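Fructosyl amine: oxygen oxidoreductase (Aspergillus fumigatus, PDB 3DJE) catalyses the oxidative deglycation of fructosyl amines, using bound FAD and molecular oxygen to break down low-molecular-weight Amadori products. Local coordinates at residues Q230-A235 / L409-G414; D339-E344 / P397-N402; D84-P89 / L164-R169; S20-L25 / V176-G181. All blocks are in the same frame, centred on the assembly; numbering follows the deposited sequence.

Interaction 1 (Q230-A235 / L409-G414); sequences QLRPTA and LGRFGG. With FSA (1-S-(carboxymethyl)-1-thio-beta-D-fructopyranose), chain D.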
loop_
_atom_site.group_PDB
_atom_site.type_symbol
_atom_site.label_atom_id
_atom_site.label_comp_id
_atom_site.label_asym_id
_atom_site.label_seq_id
_atom_site.Cartn_x
_atom_site.Cartn_y
_atom_site.Cartn_z
ATOM N N GLN A 230 -14.689 -8.196 7.193
ATOM C CA GLN A 230 -13.485 -7.517 7.711
ATOM C C GLN A 230 -12.706 -6.716 6.667
ATOM O O GLN A 230 -11.964 -5.799 7.035
ATOM C CB GLN A 230 -12.541 -8.496 8.395
ATOM C CG GLN A 230 -13.005 -8.982 9.754
ATOM C CD GLN A 230 -12.091 -10.053 10.285
ATOM O OE1 GLN A 230 -11.118 -9.763 10.983
ATOM N NE2 GLN A 230 -12.380 -11.304 9.936
ATOM N N LEU A 231 -12.858 -7.048 5.384
ATOM C CA LEU A 231 -12.071 -6.352 4.345
ATOM C C LEU A 231 -12.937 -5.565 3.367
ATOM O O LEU A 231 -13.919 -6.097 2.860
ATOM C CB LEU A 231 -11.182 -7.338 3.570
ATOM C CG LEU A 231 -10.153 -8.184 4.342
ATOM C CD1 LEU A 231 -9.459 -9.153 3.380
ATOM C CD2 LEU A 231 -9.134 -7.284 5.022
ATOM N N ARG A 232 -12.561 -4.318 3.086
ATOM C CA ARG A 232 -13.201 -3.539 2.026
ATOM C C ARG A 232 -12.162 -3.234 0.948
ATOM O O ARG A 232 -11.357 -2.301 1.110
ATOM C CB ARG A 232 -13.781 -2.216 2.560
ATOM C CG ARG A 232 -14.533 -1.425 1.476
ATOM C CD ARG A 232 -14.904 -0.007 1.952
ATOM N NE ARG A 232 -13.718 0.835 2.128
ATOM C CZ ARG A 232 -13.730 2.046 2.683
ATOM N NH1 ARG A 232 -14.875 2.554 3.146
ATOM N NH2 ARG A 232 -12.597 2.746 2.807
ATOM N N PRO A 233 -12.163 -4.009 -0.153
ATOM C CA PRO A 233 -11.301 -3.649 -1.280
ATOM C C PRO A 233 -11.616 -2.239 -1.767
ATOM O O PRO A 233 -12.783 -1.919 -2.038
ATOM C CB PRO A 233 -11.639 -4.704 -2.336
ATOM C CG PRO A 233 -12.086 -5.875 -1.548
ATOM C CD PRO A 233 -12.894 -5.260 -0.416
ATOM N N THR A 234 -10.579 -1.401 -1.856
ATOM C CA THR A 234 -10.738 0.021 -2.182
ATOM C C THR A 234 -9.551 0.466 -3.030
ATOM O O THR A 234 -8.432 -0.051 -2.875
ATOM C CB THR A 234 -10.851 0.872 -0.897
ATOM O OG1 THR A 234 -11.758 0.236 0.010
ATOM C CG2 THR A 234 -11.385 2.269 -1.221
ATOM N N ALA A 235 -9.800 1.410 -3.930
ATOM C CA ALA A 235 -8.788 1.802 -4.893
ATOM C C ALA A 235 -8.482 3.291 -4.873
ATOM O O ALA A 235 -9.372 4.123 -4.635
ATOM C CB ALA A 235 -9.209 1.379 -6.281
ATOM N N LEU A 409 -13.088 6.548 6.898
ATOM C CA LEU A 409 -11.937 6.002 7.655
ATOM C C LEU A 409 -10.768 6.976 7.820
ATOM O O LEU A 409 -9.601 6.602 7.646
ATOM C CB LEU A 409 -11.447 4.687 7.027
ATOM C CG LEU A 409 -12.445 3.530 7.103
ATOM C CD1 LEU A 409 -11.980 2.348 6.256
ATOM C CD2 LEU A 409 -12.689 3.105 8.520
ATOM N N GLY A 410 -11.096 8.221 8.156
ATOM C CA GLY A 410 -10.091 9.240 8.428
ATOM C C GLY A 410 -9.426 9.835 7.204
ATOM O O GLY A 410 -8.477 10.613 7.337
ATOM N N ARG A 411 -9.923 9.492 6.018
ATOM C CA ARG A 411 -9.414 10.073 4.775
ATOM C C ARG A 411 -10.263 11.257 4.323
ATOM O O ARG A 411 -11.464 11.324 4.616
ATOM C CB ARG A 411 -9.361 9.030 3.656
ATOM C CG ARG A 411 -8.482 7.820 3.959
ATOM C CD ARG A 411 -8.450 6.921 2.736
ATOM N NE ARG A 411 -7.515 5.798 2.859
ATOM C CZ ARG A 411 -7.861 4.550 3.173
ATOM N NH1 ARG A 411 -9.134 4.237 3.434
ATOM N NH2 ARG A 411 -6.931 3.591 3.225
ATOM N N PHE A 412 -9.622 12.160 3.593
ATOM C CA PHE A 412 -10.244 13.381 3.089
ATOM C C PHE A 412 -9.919 13.587 1.613
ATOM O O PHE A 412 -9.169 12.803 1.014
ATOM C CB PHE A 412 -9.774 14.587 3.911
ATOM C CG PHE A 412 -10.250 14.553 5.326
ATOM C CD1 PHE A 412 -11.520 15.026 5.650
ATOM C CD2 PHE A 412 -9.457 14.002 6.331
ATOM C CE1 PHE A 412 -11.986 14.979 6.968
ATOM C CE2 PHE A 412 -9.913 13.948 7.649
ATOM C CZ PHE A 412 -11.176 14.438 7.966
ATOM N N GLY A 413 -10.481 14.640 1.022
ATOM C CA GLY A 413 -10.166 14.999 -0.359
ATOM C C GLY A 413 -11.293 14.726 -1.344
ATOM O O GLY A 413 -12.165 13.884 -1.095
ATOM N N GLY A 414 -11.264 15.435 -2.473
ATOM C CA GLY A 414 -12.291 15.258 -3.501
ATOM C C GLY A 414 -13.663 15.496 -2.891
ATOM O O GLY A 414 -13.843 16.467 -2.152
HETATM O OAB FSA D . 1.245 5.529 4.484
HETATM C CAL FSA D . 1.595 6.628 4.002
HETATM O OAA FSA D . 2.428 7.375 4.578
HETATM C CAH FSA D . 1.005 7.129 2.699
HETATM S SAK FSA D . -0.274 6.077 2.089
HETATM C C1 FSA D . -0.672 7.087 0.688
HETATM C C2 FSA D . -2.089 6.788 0.179
HETATM O O2 FSA D . -2.221 7.242 -1.178
HETATM C C3 FSA D . -3.146 7.481 1.045
HETATM O O3 FSA D . -3.031 8.906 0.920
HETATM C C4 FSA D . -4.564 7.004 0.714
HETATM O O4 FSA D . -5.488 7.537 1.678
HETATM C C5 FSA D . -4.671 5.476 0.735
HETATM O O5 FSA D . -4.566 4.971 2.069
HETATM C C6 FSA D . -3.586 4.881 -0.151
HETATM O O6 FSA D . -2.299 5.361 0.275
HETATM O O HOH W 1 -11.732 5.521 3.192
#
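Arg232 and Leu409 reach for each other from opposite directions where strand 232-242 of the large mixed sheet, on the substrate side of this MSOX/MTOX-family fold, faces the loop at 409-414 on the wall of the sugar pocket. The leucine sends CD1 over one face of the Arg232 guanidinium, coming to 3.5 Å from NH2, and so covers a charged group with a methyl. Arg411 meets the same guanidinium differently: its NH1 lies at the edge, near the Arg232 plane, and the two groups are turned 36° against each other as the side chains slide past in opposite senses. The closeness of two like charges is probably offset by Asp339 OD2, which takes a salt bridge from each, and a water accepts from both Arg232 NH2 and Arg411 NH1 at 2.9 Å. Arg232 has further bonds. A bend at chi3 (68°) turns NE back to Thr234 OG1, 2.9 Å away, while that hydroxyl donates to Arg232 O at 2.8 Å, and NH1 binds the backbone oxygens of Trp405 and Asp407. Arg232 is thus in the second shell, linked through the water and Asp339 to Arg411, which binds the fructose analogue FSA. Extended from CG to NE, Arg411 donates from NE to FSA O4, which lies at the guanidinium edge, at 2.9 Å and weakly to O5; its NH2 donates to O5 at 3.0 Å.

Interaction 2 (D339-E344 / P397-N402); sequences DTANRE and PDIAAN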
loop_
_atom_site.group_PDB
_atom_site.type_symbol
_atom_site.label_atom_id
_atom_site.label_comp_id
_atom_site.label_asym_id
_atom_site.label_seq_id
_atom_site.Cartn_x
_atom_site.Cartn_y
_atom_site.Cartn_z
ATOM N N ASP A 339 -9.238 -2.201 3.209
ATOM C CA ASP A 339 -9.313 -1.560 4.521
ATOM C C ASP A 339 -10.087 -2.427 5.499
ATOM O O ASP A 339 -11.193 -2.918 5.188
ATOM C CB ASP A 339 -10.066 -0.231 4.440
ATOM C CG ASP A 339 -9.284 0.870 3.760
ATOM O OD1 ASP A 339 -8.073 1.017 4.026
ATOM O OD2 ASP A 339 -9.927 1.618 3.009
ATOM N N THR A 340 -9.518 -2.612 6.683
ATOM C CA THR A 340 -10.269 -3.151 7.813
ATOM C C THR A 340 -11.131 -2.017 8.397
ATOM O O THR A 340 -10.970 -0.852 8.020
ATOM C CB THR A 340 -9.347 -3.732 8.889
ATOM O OG1 THR A 340 -8.447 -2.703 9.313
ATOM C CG2 THR A 340 -8.537 -4.954 8.349
ATOM N N ALA A 341 -12.039 -2.353 9.320
ATOM C CA ALA A 341 -12.997 -1.370 9.847
ATOM C C ALA A 341 -12.354 -0.216 10.616
ATOM O O ALA A 341 -12.963 0.846 10.765
ATOM C CB ALA A 341 -14.064 -2.066 10.721
ATOM N N ASN A 342 -11.132 -0.435 11.097
ATOM C CA ASN A 342 -10.375 0.587 11.837
ATOM C C ASN A 342 -8.965 0.811 11.270
ATOM O O ASN A 342 -8.118 1.438 11.910
ATOM C CB ASN A 342 -10.300 0.207 13.320
ATOM C CG ASN A 342 -9.513 -1.064 13.556
ATOM O OD1 ASN A 342 -9.123 -1.764 12.609
ATOM N ND2 ASN A 342 -9.284 -1.385 14.827
ATOM N N ARG A 343 -8.733 0.261 10.076
ATOM C CA ARG A 343 -7.447 0.361 9.366
ATOM C C ARG A 343 -6.249 -0.203 10.142
ATOM O O ARG A 343 -5.100 0.176 9.912
ATOM C CB ARG A 343 -7.203 1.775 8.838
ATOM C CG ARG A 343 -8.168 2.136 7.727
ATOM C CD ARG A 343 -7.857 3.517 7.190
ATOM N NE ARG A 343 -6.577 3.536 6.486
ATOM C CZ ARG A 343 -5.966 4.643 6.083
ATOM N NH1 ARG A 343 -6.526 5.832 6.313
ATOM N NH2 ARG A 343 -4.810 4.556 5.444
ATOM N N GLU A 344 -6.536 -1.146 11.026
ATOM C CA GLU A 344 -5.488 -1.979 11.619
ATOM C C GLU A 344 -5.320 -3.273 10.826
ATOM O O GLU A 344 -6.264 -3.752 10.194
ATOM C CB GLU A 344 -5.792 -2.306 13.081
ATOM C CG GLU A 344 -6.005 -1.104 13.998
ATOM C CD GLU A 344 -4.795 -0.153 14.131
ATOM O OE1 GLU A 344 -3.660 -0.467 13.687
ATOM O OE2 GLU A 344 -4.993 0.943 14.704
ATOM N N PRO A 397 -14.024 -10.488 13.631
ATOM C CA PRO A 397 -15.309 -10.222 12.973
ATOM C C PRO A 397 -16.178 -9.199 13.721
ATOM O O PRO A 397 -16.970 -8.484 13.101
ATOM C CB PRO A 397 -15.992 -11.597 12.958
ATOM C CG PRO A 397 -15.332 -12.366 14.025
ATOM C CD PRO A 397 -13.922 -11.883 14.098
ATOM N N ASP A 398 -16.019 -9.117 15.039
ATOM C CA ASP A 398 -16.864 -8.236 15.854
ATOM C C ASP A 398 -16.702 -6.747 15.546
ATOM O O ASP A 398 -17.662 -5.991 15.654
ATOM C CB ASP A 398 -16.661 -8.515 17.350
ATOM C CG ASP A 398 -17.161 -9.897 17.761
ATOM O OD1 ASP A 398 -18.002 -10.476 17.040
ATOM O OD2 ASP A 398 -16.714 -10.410 18.809
ATOM N N ILE A 399 -15.498 -6.337 15.148
ATOM C CA ILE A 399 -15.239 -4.949 14.750
ATOM C C ILE A 399 -15.873 -4.623 13.394
ATOM O O ILE A 399 -16.128 -3.455 13.078
ATOM C CB ILE A 399 -13.716 -4.626 14.734
ATOM C CG1 ILE A 399 -13.482 -3.123 14.911
ATOM C CG2 ILE A 399 -13.035 -5.149 13.454
ATOM C CD1 ILE A 399 -12.284 -2.790 15.771
ATOM N N ALA A 400 -16.124 -5.667 12.607
ATOM C CA ALA A 400 -16.669 -5.530 11.263
ATOM C C ALA A 400 -18.179 -5.777 11.195
ATOM O O ALA A 400 -18.782 -5.657 10.127
ATOM C CB ALA A 400 -15.932 -6.455 10.314
ATOM N N ALA A 401 -18.787 -6.132 12.327
ATOM C CA ALA A 401 -20.240 -6.291 12.379
ATOM C C ALA A 401 -20.895 -4.914 12.286
ATOM O O ALA A 401 -20.344 -3.922 12.785
ATOM C CB ALA A 401 -20.662 -7.012 13.647
ATOM N N ASN A 402 -22.055 -4.867 11.631
ATOM C CA ASN A 402 -22.772 -3.619 11.331
ATOM C C ASN A 402 -21.948 -2.658 10.481
ATOM O O ASN A 402 -21.990 -1.443 10.690
ATOM C CB ASN A 402 -23.219 -2.909 12.617
ATOM C CG ASN A 402 -24.090 -3.778 13.499
ATOM O OD1 ASN A 402 -23.830 -3.917 14.697
ATOM N ND2 ASN A 402 -25.130 -4.368 12.916
#
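Behind the contact of Ala341 and Asn342 with Ile399, the shortest polar bond is internal to the loop: Thr340 OG1 donates to Glu344 O at 2.6 Å, only 15° from the carbonyl plane. Within that closure a type I turn runs from Thr340 to Arg343, with a weak backbone bond between its ends. Asn342 adds an Asx turn. Its CG is placed between the backbone N and the carbonyl carbon (chi1 65°), which brings OD1 round to accept from Glu344 N at 3.1 Å, the donor standing well above the amide plane. The other arm of the same amide meets the neighbouring segment, and ND2 rests 3.4 Å from Ile399 CD1, the two side chains crossing at about a right angle. Ala341 makes the second touch: its CB points at the 397-402 segment and lies 3.4 Å from Ile399 O, with Ile399 CG2 alongside at 4.2 Å. No hydrogen bond spans the two segments; the polar bonds stay within the loop, and the contact itself is van der Waals. The turn ends at Arg343, a residue of the sugar pocket that touches the bound analogue. The loop links strand 331-339 of the large mixed sheet to strand 346-347 at the edge of the nucleotide-binding sheet, and the short, weakly bonded helix 397-400 lies against the turn through Ile399 and Ala400.

Interaction 3 (D84-P89 / L164-R169); sequences DPLFKP and LVAAAR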
loop_
_atom_site.group_PDB
_atom_site.type_symbol
_atom_site.label_atom_id
_atom_site.label_comp_id
_atom_site.label_asym_id
_atom_site.label_seq_id
_atom_site.Cartn_x
_atom_site.Cartn_y
_atom_site.Cartn_z
ATOM N N ASP A 84 19.056 -2.760 6.912
ATOM C CA ASP A 84 19.116 -4.034 6.180
ATOM C C ASP A 84 19.724 -3.745 4.812
ATOM O O ASP A 84 19.133 -3.001 4.032
ATOM C CB ASP A 84 17.702 -4.616 6.026
ATOM C CG ASP A 84 17.682 -5.991 5.357
ATOM O OD1 ASP A 84 18.651 -6.369 4.658
ATOM O OD2 ASP A 84 16.651 -6.681 5.528
ATOM N N PRO A 85 20.907 -4.312 4.507
ATOM C CA PRO A 85 21.582 -4.025 3.228
ATOM C C PRO A 85 20.711 -4.299 2.001
ATOM O O PRO A 85 20.920 -3.689 0.945
ATOM C CB PRO A 85 22.793 -4.967 3.239
ATOM C CG PRO A 85 22.998 -5.310 4.652
ATOM C CD PRO A 85 21.676 -5.262 5.335
ATOM N N LEU A 86 19.737 -5.201 2.133
ATOM C CA LEU A 86 18.876 -5.528 1.011
ATOM C C LEU A 86 17.922 -4.380 0.685
ATOM O O LEU A 86 17.551 -4.194 -0.478
ATOM C CB LEU A 86 18.061 -6.792 1.296
ATOM C CG LEU A 86 17.247 -7.354 0.129
ATOM C CD1 LEU A 86 18.160 -7.910 -0.945
ATOM C CD2 LEU A 86 16.336 -8.432 0.686
ATOM N N PHE A 87 17.526 -3.611 1.709
ATOM C CA PHE A 87 16.499 -2.568 1.519
ATOM C C PHE A 87 17.049 -1.151 1.520
ATOM O O PHE A 87 16.452 -0.258 0.923
ATOM C CB PHE A 87 15.388 -2.709 2.569
ATOM C CG PHE A 87 14.589 -3.960 2.393
ATOM C CD1 PHE A 87 13.687 -4.069 1.334
ATOM C CD2 PHE A 87 14.765 -5.052 3.241
ATOM C CE1 PHE A 87 12.952 -5.247 1.129
ATOM C CE2 PHE A 87 14.042 -6.227 3.037
ATOM C CZ PHE A 87 13.129 -6.324 1.978
ATOM N N LYS A 88 18.185 -0.952 2.184
ATOM C CA LYS A 88 18.819 0.377 2.216
ATOM C C LYS A 88 18.940 1.072 0.841
ATOM O O LYS A 88 18.733 2.289 0.744
ATOM C CB LYS A 88 20.201 0.295 2.863
ATOM C CG LYS A 88 20.153 0.060 4.341
ATOM C CD LYS A 88 21.560 -0.129 4.916
ATOM C CE LYS A 88 22.478 1.033 4.543
ATOM N NZ LYS A 88 21.996 2.356 5.051
ATOM N N PRO A 89 19.284 0.324 -0.228
ATOM C CA PRO A 89 19.492 1.005 -1.517
ATOM C C PRO A 89 18.281 1.772 -2.048
ATOM O O PRO A 89 18.445 2.621 -2.934
ATOM C CB PRO A 89 19.792 -0.153 -2.480
ATOM C CG PRO A 89 20.388 -1.239 -1.601
ATOM C CD PRO A 89 19.585 -1.122 -0.316
ATOM N N LEU A 164 10.611 -4.321 -4.023
ATOM C CA LEU A 164 9.787 -5.538 -4.150
ATOM C C LEU A 164 10.526 -6.610 -4.960
ATOM O O LEU A 164 10.611 -7.772 -4.549
ATOM C CB LEU A 164 8.440 -5.181 -4.801
ATOM C CG LEU A 164 7.440 -6.314 -5.045
ATOM C CD1 LEU A 164 7.019 -6.953 -3.732
ATOM C CD2 LEU A 164 6.222 -5.716 -5.778
ATOM N N VAL A 165 11.072 -6.203 -6.104
ATOM C CA VAL A 165 11.846 -7.097 -6.972
ATOM C C VAL A 165 13.091 -7.608 -6.229
ATOM O O VAL A 165 13.359 -8.800 -6.239
ATOM C CB VAL A 165 12.211 -6.405 -8.307
ATOM C CG1 VAL A 165 13.196 -7.236 -9.111
ATOM C CG2 VAL A 165 10.942 -6.174 -9.147
ATOM N N ALA A 166 13.808 -6.720 -5.542
ATOM C CA ALA A 166 15.010 -7.140 -4.806
ATOM C C ALA A 166 14.655 -8.202 -3.761
ATOM O O ALA A 166 15.374 -9.189 -3.597
ATOM C CB ALA A 166 15.699 -5.935 -4.151
ATOM N N ALA A 167 13.571 -7.971 -3.022
ATOM C CA ALA A 167 13.164 -8.919 -1.982
ATOM C C ALA A 167 12.750 -10.269 -2.588
ATOM O O ALA A 167 13.112 -11.323 -2.049
ATOM C CB ALA A 167 12.030 -8.344 -1.149
ATOM N N ALA A 168 11.991 -10.250 -3.692
ATOM C CA ALA A 168 11.582 -11.503 -4.351
ATOM C C ALA A 168 12.796 -12.281 -4.872
ATOM O O ALA A 168 12.881 -13.503 -4.708
ATOM C CB ALA A 168 10.604 -11.232 -5.467
ATOM N N ARG A 169 13.737 -11.557 -5.476
ATOM C CA ARG A 169 14.902 -12.191 -6.055
ATOM C C ARG A 169 15.787 -12.776 -4.966
ATOM O O ARG A 169 16.383 -13.836 -5.166
ATOM C CB ARG A 169 15.667 -11.194 -6.908
ATOM C CG ARG A 169 14.901 -10.898 -8.179
ATOM C CD ARG A 169 15.653 -9.987 -9.094
ATOM N NE ARG A 169 16.856 -10.664 -9.573
ATOM C CZ ARG A 169 18.087 -10.251 -9.300
ATOM N NH1 ARG A 169 18.269 -9.135 -8.604
ATOM N NH2 ARG A 169 19.134 -10.939 -9.752
#
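Leu86 carries its side chain from a loop toward Ala166 and Ala167 on helix 160-173. Its CB heads for the helix without touching it, and CG, anti to the backbone N (chi1 -172°), extends the reach and splits it into two methyls. CD1 arrives at the helix backbone, 4.1 Å from Ala166 O, with Ala166 CB a little farther off. CD2 takes the other branch, lying 4.2 Å from Ala167 CA and also against Leu23 CD2 of helix 16-27, 3.8 Å away. Phe87 follows with its ring: CZ is 3.9 Å from Ala167 CB, and CE1 is nearly as close. The small alanines leave the helix backbone accessible to the Leu86 methyls, while the phenylalanine ring meets the Ala167 methyl. The loop itself is set by Asp84, whose OD1 accepts from Leu86 N at 3.0 Å in an Asx turn, the donor approaching from above the carboxylate plane. Asp84 O collects two more amides, those of Phe87 and Lys88, while OD2 sits at the Phe87 ring edge and forms a salt bridge with Arg27. The loop thus joins the end of helix 64-83 to strand 91-92 while touching both helix 160-173 and helix 16-27, with Leu370 and Pro371 from a further loop also touching the phenylalanine.

Interaction 4 (S20-L25 / V176-G181); sequences STALHL and VKFVTG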
loop_
_atom_site.group_PDB
_atom_site.type_symbol
_atom_site.label_atom_id
_atom_site.label_comp_id
_atom_site.label_asym_id
_atom_site.label_seq_id
_atom_site.Cartn_x
_atom_site.Cartn_y
_atom_site.Cartn_z
ATOM N N SER A 20 7.362 -10.252 1.307
ATOM C CA SER A 20 7.994 -10.083 2.629
ATOM C C SER A 20 7.989 -11.415 3.397
ATOM O O SER A 20 9.005 -11.833 4.012
ATOM C CB SER A 20 7.265 -9.031 3.460
ATOM O OG SER A 20 8.080 -8.670 4.563
ATOM N N THR A 21 6.839 -12.085 3.356
ATOM C CA THR A 21 6.686 -13.370 4.017
ATOM C C THR A 21 7.647 -14.415 3.431
ATOM O O THR A 21 8.311 -15.144 4.180
ATOM C CB THR A 21 5.224 -13.841 3.978
ATOM O OG1 THR A 21 4.396 -12.855 4.609
ATOM C CG2 THR A 21 5.074 -15.136 4.766
ATOM N N ALA A 22 7.730 -14.476 2.099
ATOM C CA ALA A 22 8.641 -15.410 1.427
ATOM C C ALA A 22 10.089 -15.185 1.863
ATOM O O ALA A 22 10.811 -16.133 2.201
ATOM C CB ALA A 22 8.500 -15.285 -0.081
ATOM N N LEU A 23 10.491 -13.916 1.883
ATOM C CA LEU A 23 11.841 -13.529 2.283
ATOM C C LEU A 23 12.132 -13.952 3.708
ATOM O O LEU A 23 13.187 -14.556 3.983
ATOM C CB LEU A 23 12.023 -12.017 2.123
ATOM C CG LEU A 23 13.394 -11.496 2.573
ATOM C CD1 LEU A 23 14.517 -12.101 1.711
ATOM C CD2 LEU A 23 13.401 -9.957 2.536
ATOM N N HIS A 24 11.205 -13.645 4.620
ATOM C CA HIS A 24 11.428 -13.964 6.026
ATOM C C HIS A 24 11.362 -15.451 6.325
ATOM O O HIS A 24 12.134 -15.935 7.156
ATOM C CB HIS A 24 10.560 -13.102 6.927
ATOM C CG HIS A 24 11.033 -11.690 6.978
ATOM N ND1 HIS A 24 12.175 -11.322 7.659
ATOM C CD2 HIS A 24 10.560 -10.563 6.392
ATOM C CE1 HIS A 24 12.365 -10.019 7.520
ATOM N NE2 HIS A 24 11.404 -9.538 6.750
ATOM N N LEU A 25 10.527 -16.191 5.604
ATOM C CA LEU A 25 10.549 -17.652 5.752
ATOM C C LEU A 25 11.930 -18.172 5.361
ATOM O O LEU A 25 12.512 -19.001 6.084
ATOM C CB LEU A 25 9.482 -18.325 4.884
ATOM C CG LEU A 25 8.053 -18.247 5.416
ATOM C CD1 LEU A 25 7.064 -18.652 4.318
ATOM C CD2 LEU A 25 7.809 -19.098 6.671
ATOM N N VAL A 176 13.217 -20.104 -2.485
ATOM C CA VAL A 176 11.767 -19.966 -2.651
ATOM C C VAL A 176 11.392 -20.123 -4.131
ATOM O O VAL A 176 12.053 -19.563 -5.028
ATOM C CB VAL A 176 11.245 -18.623 -2.079
ATOM C CG1 VAL A 176 9.732 -18.437 -2.371
ATOM C CG2 VAL A 176 11.533 -18.523 -0.572
ATOM N N LYS A 177 10.346 -20.910 -4.359
ATOM C CA LYS A 177 9.804 -21.169 -5.689
ATOM C C LYS A 177 8.737 -20.124 -5.983
ATOM O O LYS A 177 7.776 -19.990 -5.233
ATOM C CB LYS A 177 9.190 -22.570 -5.722
ATOM C CG LYS A 177 10.190 -23.689 -5.427
ATOM C CD LYS A 177 9.518 -24.924 -4.813
ATOM C CE LYS A 177 9.455 -24.866 -3.283
ATOM N NZ LYS A 177 10.734 -24.443 -2.635
ATOM N N PHE A 178 8.917 -19.368 -7.063
ATOM C CA PHE A 178 7.872 -18.446 -7.513
ATOM C C PHE A 178 7.226 -18.999 -8.758
ATOM O O PHE A 178 7.904 -19.193 -9.773
ATOM C CB PHE A 178 8.419 -17.040 -7.809
ATOM C CG PHE A 178 8.727 -16.235 -6.580
ATOM C CD1 PHE A 178 7.875 -15.209 -6.161
ATOM C CD2 PHE A 178 9.866 -16.502 -5.834
ATOM C CE1 PHE A 178 8.165 -14.456 -5.008
ATOM C CE2 PHE A 178 10.167 -15.764 -4.683
ATOM C CZ PHE A 178 9.315 -14.739 -4.264
ATOM N N VAL A 179 5.920 -19.235 -8.678
ATOM C CA VAL A 179 5.142 -19.706 -9.820
ATOM C C VAL A 179 4.189 -18.578 -10.206
ATOM O O VAL A 179 3.191 -18.332 -9.525
ATOM C CB VAL A 179 4.366 -21.011 -9.502
ATOM C CG1 VAL A 179 3.568 -21.470 -10.728
ATOM C CG2 VAL A 179 5.334 -22.106 -9.013
ATOM N N THR A 180 4.528 -17.885 -11.287
ATOM C CA THR A 180 3.873 -16.625 -11.609
ATOM C C THR A 180 3.346 -16.603 -13.031
ATOM O O THR A 180 3.817 -17.358 -13.895
ATOM C CB THR A 180 4.822 -15.429 -11.429
ATOM O OG1 THR A 180 5.924 -15.549 -12.340
ATOM C CG2 THR A 180 5.314 -15.327 -9.989
ATOM N N GLY A 181 2.379 -15.729 -13.268
ATOM C CA GLY A 181 1.739 -15.668 -14.565
ATOM C C GLY A 181 0.422 -16.404 -14.562
ATOM O O GLY A 181 0.077 -17.104 -13.614
#
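Ala22 rests its methyl against Val176 and Phe178, which lie on the same side of it, its CB 4.1 Å from Val176 CG1 and 4.3 Å from Phe178 CZ. The valine uses both branches. With CG1 anti to its backbone N (chi1 175°), that methyl faces the alanine methyl, while CG2, beside the backbone N, comes to 3.7 Å from Ala22 O on the helix backbone. Phe178, on the strand 177-180 that follows Val176, brings the CZ end of its ring nearest to helix 16-27. The fold is the Rossmann-type dinucleotide-binding domain expected of this FAD-dependent family: strand 9-12, helix 16-27 and strand 33-37 form a beta-alpha-beta unit whose sequence fits the GxGxxG pattern, with Gly13, Gly15 and Gly18 running from the turn into the helix, and strand 177-180 adds a parallel edge strand beside 33-37. Backbone bonds of Lys177 and Val179 attach that edge strand, and Val35 on the neighbouring strand touches both Ala22 and Val176. Elsewhere on the helix there are polar bonds, Ser20 OG to Leu370 O and Gly374 N, and His24 NE2 to Pro371 O. Phe178 meanwhile also packs on helix 160-173, where its CE2 lies 3.5 Å from Ala168 O, and its side chain is about 7 Å from that of the FAD-binding residue Asp37.

In the fold
The four contacts fall into two pairs. Along the chain, interaction 4 (20-25 with 176-181) spans interaction 3, and after both have closed, interaction 1 (230-235 with 409-414) spans interaction 2. Interactions 3 and 4 have centres 13 Å apart and are joined through helix 16-27 and helix 160-173: Leu23 of the first meets Leu86 and Phe87, and the second is followed in the chain by strand 177-180. Interactions 1 and 2, centred 12 Å apart, meet at Asp339, the end of strand 331-339. Between the pairs, centres are about 28 to 32 Å apart; one pair lies in the cofactor-binding fold, while the other includes Arg411 and Arg343 of the sugar pocket.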